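Local coordinates for protein mRNA nuclease HepT (Shewanella oneidensis MR-1, PDB 6M6U) that acts as the mRNA-cleaving toxin of a type VII toxin-antitoxin system, halting bacterial growth until its antitoxin MntA neutralises it, mostly by tri-AMPylation, at residues Q21-G26 / H114-H119; A49-A54 / Q67-S72; H56-Q61 / T74-N79; Q84-N89 / F123-D128. All blocks are in the same frame, centred on the assembly; numbering follows the deposited sequence.

Contact 1: Q21-G26 / H114-H119; sequences QVYGDG and HVVQHH
Val116 CG1 sits over one face of the Tyr23 ring in a CH-pi contact, 3.9 Å from the ring centroid and 19° off the ring normal. The methyl is displaced toward the inner rim, where Tyr23 CD2 comes within 3.7 Å of Val116 CG1. Tyr23 sends its CG opposite the backbone N (chi1 175°), and this projects the ring from the last turn of helix 3-23 toward helix 109-118. The opposite face is also occupied: a type II' turn from Tyr23 to Gly26, entered through the positive phi of Gly24, doubles the chain back and lays Gly26 CA 3.4 Å above the ring plane. The ring is thus held between its own turn and the neighbouring helix. The outer end is looser. Tyr23 OH and Gln117 NE2 stay 4.1 Å apart, too far for a bond, and the amide plane is turned 63° from the ring; Gln117 reaches here with an extended chain along the solvent side. Phe29 meets the Tyr23 ring at a steep angle. Deeper in this all-helical fold, Val116 also packs on Val39 and Val115 on Met93 and Leu96, so helix 109-118 is seated against helices 33-60 and 84-102 as well as the end of helix 3-23.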
loop_
_atom_site.group_PDB
_atom_site.type_symbol
_atom_site.label_atom_id
_atom_site.label_comp_id
_atom_site.label_asym_id
_atom_site.label_seq_id
_atom_site.Cartn_x
_atom_site.Cartn_y
_atom_site.Cartn_z
ATOM N N GLN B 21 50.421 -19.148 31.760
ATOM C CA GLN B 21 50.328 -19.202 33.216
ATOM C C GLN B 21 49.362 -20.288 33.678
ATOM O O GLN B 21 49.645 -21.010 34.640
ATOM C CB GLN B 21 49.906 -17.836 33.755
ATOM C CG GLN B 21 49.624 -17.793 35.244
ATOM C CD GLN B 21 49.632 -16.375 35.780
ATOM O OE1 GLN B 21 48.909 -16.048 36.724
ATOM N NE2 GLN B 21 50.460 -15.524 35.174
ATOM N N VAL B 22 48.218 -20.421 33.005
ATOM C CA VAL B 22 47.212 -21.391 33.428
ATOM C C VAL B 22 47.633 -22.808 33.059
ATOM O O VAL B 22 47.369 -23.760 33.804
ATOM C CB VAL B 22 45.841 -21.023 32.829
ATOM C CG1 VAL B 22 44.848 -22.167 32.994
ATOM C CG2 VAL B 22 45.302 -19.768 33.492
ATOM N N TYR B 23 48.300 -22.974 31.915
ATOM C CA TYR B 23 48.731 -24.304 31.495
ATOM C C TYR B 23 49.950 -24.777 32.280
ATOM O O TYR B 23 50.144 -25.989 32.438
ATOM C CB TYR B 23 49.010 -24.315 29.986
ATOM C CG TYR B 23 49.574 -25.617 29.454
ATOM C CD1 TYR B 23 48.735 -26.657 29.067
ATOM C CD2 TYR B 23 50.946 -25.801 29.329
ATOM C CE1 TYR B 23 49.252 -27.848 28.582
ATOM C CE2 TYR B 23 51.470 -26.983 28.848
ATOM C CZ TYR B 23 50.620 -28.002 28.475
ATOM O OH TYR B 23 51.149 -29.179 27.997
ATOM N N GLY B 24 50.768 -23.847 32.770
ATOM C CA GLY B 24 51.844 -24.194 33.687
ATOM C C GLY B 24 52.862 -25.129 33.065
ATOM O O GLY B 24 53.381 -24.890 31.969
ATOM N N ASP B 25 53.160 -26.214 33.780
ATOM C CA ASP B 25 54.092 -27.212 33.274
ATOM C C ASP B 25 53.419 -28.220 32.353
ATOM O O ASP B 25 54.105 -28.861 31.549
ATOM C CB ASP B 25 54.773 -27.930 34.444
ATOM C CG ASP B 25 53.784 -28.635 35.358
ATOM O OD1 ASP B 25 53.044 -29.515 34.880
ATOM O OD2 ASP B 25 53.747 -28.306 36.561
ATOM N N GLY B 26 52.098 -28.373 32.456
ATOM C CA GLY B 26 51.338 -29.268 31.609
ATOM C C GLY B 26 50.841 -30.521 32.294
ATOM O O GLY B 26 49.996 -31.222 31.721
ATOM N N HIS B 114 49.670 -29.297 21.709
ATOM C CA HIS B 114 50.683 -29.017 20.695
ATOM C C HIS B 114 50.659 -27.549 20.287
ATOM O O HIS B 114 51.709 -26.956 20.013
ATOM C CB HIS B 114 50.477 -29.921 19.478
ATOM C CG HIS B 114 51.639 -29.933 18.530
ATOM N ND1 HIS B 114 51.554 -29.450 17.241
ATOM C CD2 HIS B 114 52.912 -30.372 18.683
ATOM C CE1 HIS B 114 52.725 -29.590 16.642
ATOM N NE2 HIS B 114 53.565 -30.147 17.495
ATOM N N VAL B 115 49.469 -26.940 20.254
ATOM C CA VAL B 115 49.376 -25.514 19.957
ATOM C C VAL B 115 49.940 -24.690 21.108
ATOM O O VAL B 115 50.701 -23.739 20.891
ATOM C CB VAL B 115 47.918 -25.129 19.635
ATOM C CG1 VAL B 115 47.749 -23.617 19.641
ATOM C CG2 VAL B 115 47.507 -25.699 18.284
ATOM N N VAL B 116 49.588 -25.044 22.348
ATOM C CA VAL B 116 50.098 -24.314 23.509
ATOM C C VAL B 116 51.621 -24.355 23.554
ATOM O O VAL B 116 52.267 -23.373 23.944
ATOM C CB VAL B 116 49.482 -24.881 24.806
ATOM C CG1 VAL B 116 50.173 -24.300 26.037
ATOM C CG2 VAL B 116 47.990 -24.597 24.851
ATOM N N GLN B 117 52.218 -25.471 23.141
ATOM C CA GLN B 117 53.665 -25.627 23.199
ATOM C C GLN B 117 54.389 -25.019 22.005
ATOM O O GLN B 117 55.494 -24.491 22.168
ATOM C CB GLN B 117 54.033 -27.111 23.299
ATOM C CG GLN B 117 53.513 -27.812 24.541
ATOM C CD GLN B 117 53.883 -29.285 24.573
ATOM O OE1 GLN B 117 53.598 -30.032 23.634
ATOM N NE2 GLN B 117 54.522 -29.710 25.658
ATOM N N HIS B 118 53.800 -25.072 20.809
ATOM C CA HIS B 118 54.549 -24.792 19.592
ATOM C C HIS B 118 53.944 -23.748 18.666
ATOM O O HIS B 118 54.626 -23.337 17.719
ATOM C CB HIS B 118 54.753 -26.085 18.786
ATOM C CG HIS B 118 55.556 -27.122 19.504
ATOM N ND1 HIS B 118 55.132 -28.426 19.647
ATOM C CD2 HIS B 118 56.759 -27.048 20.121
ATOM C CE1 HIS B 118 56.038 -29.110 20.324
ATOM N NE2 HIS B 118 57.035 -28.297 20.623
ATOM N N HIS B 119 52.707 -23.305 18.886
ATOM C CA HIS B 119 52.057 -22.430 17.921
ATOM C C HIS B 119 51.607 -21.092 18.486
ATOM O O HIS B 119 51.107 -20.259 17.721
ATOM C CB HIS B 119 50.870 -23.151 17.272
ATOM C CG HIS B 119 51.284 -24.209 16.298
ATOM N ND1 HIS B 119 51.105 -24.080 14.937
ATOM C CD2 HIS B 119 51.895 -25.403 16.486
ATOM C CE1 HIS B 119 51.575 -25.155 14.329
ATOM N NE2 HIS B 119 52.060 -25.973 15.247
#

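Contact 2: A49-A54 / Q67-S72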
loop_
_atom_site.group_PDB
_atom_site.type_symbol
_atom_site.label_atom_id
_atom_site.label_comp_id
_atom_site.label_asym_id
_atom_site.label_seq_id
_atom_site.Cartn_x
_atom_site.Cartn_y
_atom_site.Cartn_z
ATOM N N ALA B 49 41.057 -11.277 18.668
ATOM C CA ALA B 49 41.899 -10.092 18.553
ATOM C C ALA B 49 42.659 -10.084 17.231
ATOM O O ALA B 49 42.810 -9.028 16.602
ATOM C CB ALA B 49 42.858 -10.011 19.739
ATOM N N CYS B 50 43.129 -11.252 16.779
ATOM C CA CYS B 50 43.789 -11.327 15.478
ATOM C C CYS B 50 42.814 -11.052 14.345
ATOM O O CYS B 50 43.153 -10.357 13.380
ATOM C CB CYS B 50 44.433 -12.698 15.286
ATOM S SG CYS B 50 45.926 -12.974 16.256
ATOM N N ILE B 51 41.603 -11.605 14.439
ATOM C CA ILE B 51 40.602 -11.402 13.401
ATOM C C ILE B 51 40.184 -9.937 13.339
ATOM O O ILE B 51 39.990 -9.380 12.251
ATOM C CB ILE B 51 39.404 -12.336 13.645
ATOM C CG1 ILE B 51 39.831 -13.789 13.415
ATOM C CG2 ILE B 51 38.225 -11.965 12.745
ATOM C CD1 ILE B 51 38.862 -14.802 13.966
ATOM N N ASP B 52 40.059 -9.282 14.497
ATOM C CA ASP B 52 39.678 -7.874 14.505
ATOM C C ASP B 52 40.735 -7.016 13.822
ATOM O O ASP B 52 40.403 -6.062 13.110
ATOM C CB ASP B 52 39.442 -7.390 15.936
ATOM C CG ASP B 52 38.181 -7.974 16.554
ATOM O OD1 ASP B 52 37.384 -8.606 15.824
ATOM O OD2 ASP B 52 37.987 -7.791 17.777
ATOM N N ILE B 53 42.014 -7.337 14.031
ATOM C CA ILE B 53 43.086 -6.647 13.318
ATOM C C ILE B 53 42.932 -6.844 11.817
ATOM O O ILE B 53 43.013 -5.891 11.032
ATOM C CB ILE B 53 44.460 -7.145 13.805
ATOM C CG1 ILE B 53 44.740 -6.657 15.227
ATOM C CG2 ILE B 53 45.563 -6.725 12.841
ATOM C CD1 ILE B 53 45.793 -7.472 15.940
ATOM N N ALA B 54 42.712 -8.091 11.400
ATOM C CA ALA B 54 42.568 -8.395 9.982
ATOM C C ALA B 54 41.385 -7.649 9.377
ATOM O O ALA B 54 41.524 -6.973 8.350
ATOM C CB ALA B 54 42.412 -9.902 9.791
ATOM N N GLN B 67 34.701 -12.562 3.439
ATOM C CA GLN B 67 33.536 -13.440 3.457
ATOM C C GLN B 67 33.441 -14.265 4.734
ATOM O O GLN B 67 32.397 -14.881 4.973
ATOM C CB GLN B 67 33.565 -14.376 2.244
ATOM C CG GLN B 67 34.014 -13.712 0.950
ATOM C CD GLN B 67 33.667 -14.529 -0.283
ATOM O OE1 GLN B 67 34.428 -15.415 -0.692
ATOM N NE2 GLN B 67 32.518 -14.225 -0.888
ATOM N N SER B 68 34.497 -14.294 5.546
ATOM C CA SER B 68 34.540 -15.043 6.796
ATOM C C SER B 68 35.787 -14.601 7.549
ATOM O O SER B 68 36.618 -13.857 7.026
ATOM C CB SER B 68 34.557 -16.554 6.555
ATOM O OG SER B 68 35.770 -16.955 5.943
ATOM N N SER B 69 35.906 -15.069 8.793
ATOM C CA SER B 69 37.069 -14.709 9.594
ATOM C C SER B 69 38.359 -15.210 8.947
ATOM O O SER B 69 39.365 -14.493 8.919
ATOM C CB SER B 69 36.914 -15.254 11.013
ATOM O OG SER B 69 36.453 -16.594 11.004
ATOM N N ARG B 70 38.340 -16.430 8.398
ATOM C CA ARG B 70 39.523 -16.959 7.725
ATOM C C ARG B 70 39.805 -16.217 6.430
ATOM O O ARG B 70 40.961 -15.906 6.123
ATOM C CB ARG B 70 39.352 -18.446 7.431
ATOM C CG ARG B 70 39.392 -19.338 8.641
ATOM C CD ARG B 70 38.182 -20.238 8.625
ATOM N NE ARG B 70 38.418 -21.493 9.324
ATOM C CZ ARG B 70 37.458 -22.355 9.633
ATOM N NH1 ARG B 70 36.201 -22.090 9.309
ATOM N NH2 ARG B 70 37.753 -23.482 10.267
ATOM N N ASP B 71 38.761 -15.952 5.641
ATOM C CA ASP B 71 38.922 -15.170 4.423
ATOM C C ASP B 71 39.551 -13.813 4.695
ATOM O O ASP B 71 40.151 -13.221 3.789
ATOM C CB ASP B 71 37.566 -14.987 3.739
ATOM C CG ASP B 71 37.693 -14.431 2.334
ATOM O OD1 ASP B 71 36.905 -13.529 1.977
ATOM O OD2 ASP B 71 38.576 -14.890 1.576
ATOM N N SER B 72 39.432 -13.307 5.925
ATOM C CA SER B 72 40.078 -12.047 6.272
ATOM C C SER B 72 41.590 -12.206 6.341
ATOM O O SER B 72 42.330 -11.291 5.963
ATOM C CB SER B 72 39.530 -11.524 7.597
ATOM O OG SER B 72 39.916 -10.178 7.796
#
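Ile51 brings two methyls against one side of Ser69 CB, CD1 at 3.6 Å and CG2 at 3.9 Å from that carbon. Its first torsion (chi1 -68°) sets CG1 beside the backbone N and CG2 opposite it, and both branches then face Ser69. One turn on, Ala54 CB meets Ser72 OG at 3.2 Å. That hydroxyl lies opposite its own backbone N (chi1 -167°), which carries it across to helix 33-60, where it is hydrogen-bonded to Asn55 OD1. The contact brings the start of helix 69-78 against the C-terminal half of helix 33-60 in the helical HepT core, close to Arg97, a probable active-site residue by similarity that packs on Ile51. The helix start is secured within its own segment: Ser68 is the N-cap, its OG accepting from Asp71 N at 3.2 Å. Asp71 OD1 in turn takes Gln67 N at 2.8 Å on its anti lone pair, with a fairly straight N-H...O angle of 161°, tying the residue before the cap to the first turn. Gln112 of the antitoxin MntA packs on both Ile51 and Ser69, and Phe73 touches Ile51 and Ala54 from within helix 69-78.

Contact 3: H56-Q61 / T74-N79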
loop_
_atom_site.group_PDB
_atom_site.type_symbol
_atom_site.label_atom_id
_atom_site.label_comp_id
_atom_site.label_asym_id
_atom_site.label_seq_id
_atom_site.Cartn_x
_atom_site.Cartn_y
_atom_site.Cartn_z
ATOM N N HIS B 56 40.009 -5.013 10.379
ATOM C CA HIS B 56 40.285 -3.581 10.385
ATOM C C HIS B 56 41.116 -3.177 9.173
ATOM O O HIS B 56 40.770 -2.229 8.455
ATOM C CB HIS B 56 40.992 -3.207 11.688
ATOM C CG HIS B 56 41.497 -1.800 11.734
ATOM N ND1 HIS B 56 40.687 -0.728 12.043
ATOM C CD2 HIS B 56 42.737 -1.290 11.539
ATOM C CE1 HIS B 56 41.403 0.382 12.024
ATOM N NE2 HIS B 56 42.651 0.069 11.723
ATOM N N ILE B 57 42.211 -3.902 8.922
ATOM C CA ILE B 57 43.138 -3.529 7.858
ATOM C C ILE B 57 42.488 -3.691 6.486
ATOM O O ILE B 57 42.650 -2.836 5.606
ATOM C CB ILE B 57 44.435 -4.350 7.978
ATOM C CG1 ILE B 57 45.193 -3.951 9.246
ATOM C CG2 ILE B 57 45.312 -4.158 6.753
ATOM C CD1 ILE B 57 46.278 -4.916 9.633
ATOM N N ASN B 58 41.738 -4.778 6.284
ATOM C CA ASN B 58 41.057 -4.979 5.007
ATOM C C ASN B 58 40.084 -3.844 4.707
ATOM O O ASN B 58 39.905 -3.461 3.545
ATOM C CB ASN B 58 40.326 -6.322 4.999
ATOM C CG ASN B 58 41.277 -7.504 4.906
ATOM O OD1 ASN B 58 42.253 -7.474 4.150
ATOM N ND2 ASN B 58 41.002 -8.550 5.679
ATOM N N ARG B 59 39.440 -3.297 5.741
ATOM C CA ARG B 59 38.535 -2.173 5.519
ATOM C C ARG B 59 39.301 -0.862 5.390
ATOM O O ARG B 59 39.007 -0.058 4.498
ATOM C CB ARG B 59 37.510 -2.082 6.651
ATOM C CG ARG B 59 36.477 -0.971 6.470
ATOM C CD ARG B 59 35.515 -0.946 7.648
ATOM N NE ARG B 59 34.465 0.061 7.518
ATOM C CZ ARG B 59 34.547 1.298 8.000
ATOM N NH1 ARG B 59 35.637 1.698 8.639
ATOM N NH2 ARG B 59 33.535 2.140 7.837
ATOM N N GLN B 60 40.288 -0.637 6.264
ATOM C CA GLN B 60 41.080 0.588 6.201
ATOM C C GLN B 60 41.789 0.742 4.863
ATOM O O GLN B 60 41.968 1.868 4.385
ATOM C CB GLN B 60 42.101 0.618 7.337
ATOM C CG GLN B 60 41.539 1.121 8.645
ATOM C CD GLN B 60 41.221 2.600 8.597
ATOM O OE1 GLN B 60 42.049 3.409 8.177
ATOM N NE2 GLN B 60 40.014 2.962 9.019
ATOM N N GLN B 61 42.191 -0.365 4.241
ATOM C CA GLN B 61 42.927 -0.324 2.986
ATOM C C GLN B 61 42.129 -0.873 1.812
ATOM O O GLN B 61 42.707 -1.125 0.750
ATOM C CB GLN B 61 44.247 -1.079 3.137
ATOM C CG GLN B 61 45.026 -0.653 4.362
ATOM C CD GLN B 61 46.517 -0.785 4.170
ATOM O OE1 GLN B 61 47.130 -1.752 4.621
ATOM N NE2 GLN B 61 47.114 0.193 3.499
ATOM N N THR B 74 43.083 -14.613 4.564
ATOM C CA THR B 74 43.394 -14.879 3.163
ATOM C C THR B 74 43.621 -13.584 2.393
ATOM O O THR B 74 44.577 -13.478 1.618
ATOM C CB THR B 74 42.272 -15.696 2.521
ATOM O OG1 THR B 74 42.178 -16.973 3.164
ATOM C CG2 THR B 74 42.536 -15.901 1.041
ATOM N N LEU B 75 42.766 -12.578 2.611
ATOM C CA LEU B 75 42.906 -11.314 1.892
ATOM C C LEU B 75 44.196 -10.592 2.269
ATOM O O LEU B 75 44.822 -9.947 1.421
ATOM C CB LEU B 75 41.700 -10.411 2.146
ATOM C CG LEU B 75 40.368 -10.831 1.508
ATOM C CD1 LEU B 75 39.281 -9.804 1.804
ATOM C CD2 LEU B 75 40.515 -11.024 0.002
ATOM N N LEU B 76 44.604 -10.670 3.538
ATOM C CA LEU B 76 45.879 -10.074 3.932
ATOM C C LEU B 76 47.046 -10.750 3.223
ATOM O O LEU B 76 48.032 -10.091 2.867
ATOM C CB LEU B 76 46.071 -10.159 5.444
ATOM C CG LEU B 76 45.061 -9.439 6.339
ATOM C CD1 LEU B 76 45.324 -9.796 7.792
ATOM C CD2 LEU B 76 45.140 -7.929 6.135
ATOM N N ALA B 77 46.956 -12.067 3.015
ATOM C CA ALA B 77 48.050 -12.796 2.380
ATOM C C ALA B 77 48.138 -12.481 0.892
ATOM O O ALA B 77 49.239 -12.337 0.348
ATOM C CB ALA B 77 47.880 -14.298 2.605
ATOM N N GLN B 78 46.991 -12.374 0.214
ATOM C CA GLN B 78 46.998 -12.025 -1.204
ATOM C C GLN B 78 47.548 -10.627 -1.448
ATOM O O GLN B 78 48.031 -10.345 -2.551
ATOM C CB GLN B 78 45.591 -12.145 -1.793
ATOM C CG GLN B 78 44.899 -13.452 -1.460
ATOM C CD GLN B 78 43.521 -13.556 -2.078
ATOM O OE1 GLN B 78 42.582 -12.885 -1.649
ATOM N NE2 GLN B 78 43.388 -14.413 -3.084
ATOM N N ASN B 79 47.486 -9.750 -0.451
ATOM C CA ASN B 79 48.106 -8.436 -0.508
ATOM C C ASN B 79 49.525 -8.434 0.055
ATOM O O ASN B 79 50.122 -7.360 0.195
ATOM C CB ASN B 79 47.237 -7.421 0.235
ATOM C CG ASN B 79 45.921 -7.154 -0.473
ATOM O OD1 ASN B 79 45.844 -6.288 -1.339
ATOM N ND2 ASN B 79 44.881 -7.902 -0.111
#
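The C-terminal ends of helix 33-60 and helix 69-78 cross here, Ile57 and Asn58 of the first meeting Leu75 and Leu76 of the second. The local axes of 56-60 and 74-78 approach to 10.2 Å at a crossing angle of 57°. Leu76 CD2 serves both partners: it touches Ile57 CG2 at 3.8 Å, the two side chains lying nearly at right angles, and comes to 3.5 Å from Asn58 OD1. On the same amide oxygen Leu75 CB closes in to 3.6 Å. Asn58 CG stands beside its backbone N (chi1 -72°), which directs the amide into this notch, and its ND2 is hydrogen-bonded to Ser72 O one turn back along helix 69-78. The end of that helix is secured by Asn79: its ND2 donates to Leu75 O at 2.6 Å, and its backbone N reaches the same oxygen at 3.3 Å from the opposite face of the carbonyl plane. Elsewhere on helix 33-60, Arg59 makes a salt bridge to Asp100 of the antitoxin MntA. The contact therefore mixes apolar packing with one buried amide whose rotation is probably set by the ND2 bond to Ser72 O, which leaves OD1 against leucine carbons.

Contact 4: Q84-N89 / F123-D128; sequences QPLSDN and FEQFID
A backbone bond of 2.9 Å from Ile127 N to Phe123 O closes the helical turn on which Gln125 and Phe126 are presented to Leu86. Across the gap the meeting is apolar and rests largely on one methyl. Leu86 CD2 lies against the backbone of the other helix, 3.8 Å from Phe126 CA and 3.9 Å from Phe126 N, before reaching Phe126 CB at 4.2 Å. With respect to the aromatic group it stands at the ring edge, near the ring plane, and not over a face. In Leu86, CG opposite the backbone N (chi1 178°) sends the side chain from helix 84-102 toward helix 120-131. Gln125 flanks the same leucine with a straight, extended chain: its CG is 4.1 Å from Leu86 CD2, while NE2 lies 4.1 Å from Leu86 CB, so the aliphatic and amide parts run alongside the leucine at the exposed border. On the inner side the Phe126 ring continues into Cys50 and Ile53 of helix 33-60, and Leu86 also touches Asp122. The backbone N of Leu86 is hydrogen-bonded to Thr83 OG1 just before the helix. This is core packing of the HepT helical bundle, away from the annotated active-site residues, and no other chain of the assembly touches these two segments. With carbon facing carbon across most of it, the contact probably draws its stability from dispersion and burial of Leu86 and Phe126, with the Gln125 amide on the solvent-facing side.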
loop_
_atom_site.group_PDB
_atom_site.type_symbol
_atom_site.label_atom_id
_atom_site.label_comp_id
_atom_site.label_asym_id
_atom_site.label_seq_id
_atom_site.Cartn_x
_atom_site.Cartn_y
_atom_site.Cartn_z
ATOM N N GLN B 84 51.986 -16.346 3.218
ATOM C CA GLN B 84 51.056 -17.457 3.033
ATOM C C GLN B 84 51.174 -18.513 4.127
ATOM O O GLN B 84 50.128 -19.028 4.559
ATOM C CB GLN B 84 51.255 -18.081 1.645
ATOM C CG GLN B 84 50.234 -19.151 1.301
ATOM C CD GLN B 84 48.874 -18.565 0.983
ATOM O OE1 GLN B 84 48.757 -17.381 0.668
ATOM N NE2 GLN B 84 47.836 -19.391 1.072
ATOM N N PRO B 85 52.368 -18.887 4.609
ATOM C CA PRO B 85 52.414 -19.825 5.747
ATOM C C PRO B 85 51.739 -19.296 7.004
ATOM O O PRO B 85 50.956 -20.022 7.633
ATOM C CB PRO B 85 53.924 -20.058 5.950
ATOM C CG PRO B 85 54.613 -18.993 5.153
ATOM C CD PRO B 85 53.704 -18.701 4.014
ATOM N N LEU B 86 52.019 -18.049 7.399
ATOM C CA LEU B 86 51.403 -17.511 8.608
ATOM C C LEU B 86 49.893 -17.384 8.446
ATOM O O LEU B 86 49.139 -17.630 9.396
ATOM C CB LEU B 86 52.022 -16.159 8.967
ATOM C CG LEU B 86 51.428 -15.462 10.195
ATOM C CD1 LEU B 86 51.564 -16.335 11.438
ATOM C CD2 LEU B 86 52.074 -14.106 10.421
ATOM N N SER B 87 49.437 -17.008 7.248
ATOM C CA SER B 87 48.005 -16.976 6.969
ATOM C C SER B 87 47.368 -18.336 7.222
ATOM O O SER B 87 46.310 -18.432 7.856
ATOM C CB SER B 87 47.766 -16.532 5.524
ATOM O OG SER B 87 46.428 -16.786 5.123
ATOM N N ASP B 88 48.007 -19.403 6.739
ATOM C CA ASP B 88 47.427 -20.737 6.865
ATOM C C ASP B 88 47.409 -21.207 8.314
ATOM O O ASP B 88 46.466 -21.886 8.737
ATOM C CB ASP B 88 48.195 -21.722 5.985
ATOM C CG ASP B 88 47.866 -21.563 4.513
ATOM O OD1 ASP B 88 47.285 -20.520 4.137
ATOM O OD2 ASP B 88 48.189 -22.480 3.729
ATOM N N ASN B 89 48.434 -20.852 9.091
ATOM C CA ASN B 89 48.471 -21.258 10.493
ATOM C C ASN B 89 47.391 -20.550 11.298
ATOM O O ASN B 89 46.692 -21.175 12.104
ATOM C CB ASN B 89 49.853 -20.985 11.089
ATOM C CG ASN B 89 50.868 -22.051 10.718
ATOM O OD1 ASN B 89 50.505 -23.162 10.323
ATOM N ND2 ASN B 89 52.147 -21.720 10.856
ATOM N N PHE B 123 50.712 -16.196 16.861
ATOM C CA PHE B 123 50.138 -14.941 17.335
ATOM C C PHE B 123 51.203 -13.860 17.465
ATOM O O PHE B 123 50.984 -12.711 17.066
ATOM C CB PHE B 123 49.441 -15.157 18.679
ATOM C CG PHE B 123 48.228 -16.038 18.608
ATOM C CD1 PHE B 123 47.268 -15.845 17.626
ATOM C CD2 PHE B 123 48.046 -17.061 19.528
ATOM C CE1 PHE B 123 46.149 -16.652 17.563
ATOM C CE2 PHE B 123 46.927 -17.874 19.471
ATOM C CZ PHE B 123 45.978 -17.669 18.484
ATOM N N GLU B 124 52.363 -14.211 18.026
ATOM C CA GLU B 124 53.424 -13.227 18.219
ATOM C C GLU B 124 54.061 -12.836 16.893
ATOM O O GLU B 124 54.417 -11.668 16.689
ATOM C CB GLU B 124 54.469 -13.777 19.189
ATOM C CG GLU B 124 53.854 -14.429 20.416
ATOM C CD GLU B 124 54.607 -14.118 21.691
ATOM O OE1 GLU B 124 55.539 -14.875 22.031
ATOM O OE2 GLU B 124 54.266 -13.111 22.347
ATOM N N GLN B 125 54.205 -13.797 15.978
ATOM C CA GLN B 125 54.687 -13.486 14.636
ATOM C C GLN B 125 53.719 -12.559 13.905
ATOM O O GLN B 125 54.141 -11.632 13.205
ATOM C CB GLN B 125 54.894 -14.785 13.856
ATOM C CG GLN B 125 55.570 -14.632 12.505
ATOM C CD GLN B 125 55.733 -15.962 11.790
ATOM O OE1 GLN B 125 55.723 -17.023 12.418
ATOM N NE2 GLN B 125 55.876 -15.912 10.470
ATOM N N PHE B 126 52.414 -12.793 14.065
ATOM C CA PHE B 126 51.413 -11.910 13.473
ATOM C C PHE B 126 51.485 -10.511 14.075
ATOM O O PHE B 126 51.337 -9.511 13.363
ATOM C CB PHE B 126 50.023 -12.521 13.666
ATOM C CG PHE B 126 48.900 -11.665 13.166
ATOM C CD1 PHE B 126 48.662 -11.530 11.810
ATOM C CD2 PHE B 126 48.058 -11.019 14.056
ATOM C CE1 PHE B 126 47.614 -10.751 11.349
ATOM C CE2 PHE B 126 47.009 -10.237 13.601
ATOM C CZ PHE B 126 46.788 -10.105 12.246
ATOM N N ILE B 127 51.715 -10.421 15.388
ATOM C CA ILE B 127 51.864 -9.121 16.039
ATOM C C ILE B 127 53.040 -8.357 15.446
ATOM O O ILE B 127 52.936 -7.166 15.129
ATOM C CB ILE B 127 52.031 -9.302 17.560
ATOM C CG1 ILE B 127 50.725 -9.760 18.205
ATOM C CG2 ILE B 127 52.549 -8.021 18.205
ATOM C CD1 ILE B 127 50.834 -9.931 19.701
ATOM N N ASP B 128 54.179 -9.037 15.285
ATOM C CA ASP B 128 55.398 -8.359 14.859
ATOM C C ASP B 128 55.296 -7.869 13.419
ATOM O O ASP B 128 55.712 -6.746 13.112
ATOM C CB ASP B 128 56.600 -9.288 15.033
ATOM C CG ASP B 128 56.873 -9.619 16.490
ATOM O OD1 ASP B 128 57.463 -10.688 16.765
ATOM O OD2 ASP B 128 56.490 -8.811 17.363
#

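In the fold
From the N terminus, helix 3-23 supplies the first half of contact 1, whose loop closes only at helix 109-118. Nested inside that loop are contacts 2 and 3, both joining helix 33-60 to helix 69-78; their segments alternate along the chain, so they cross, and they touch where Ala54 packs on Leu76. Contact 4 opens at 84-89 after both have closed and ends at 123-128, crossing contact 1 and tying helix 84-102 to helix 120-131. Contact 4 touches contact 2 through Cys50 on Phe123, and contact 3 through Ala77 on Ser87. Contact 1 stands apart, on the opposite side of the chain's centre from contacts 2 and 3.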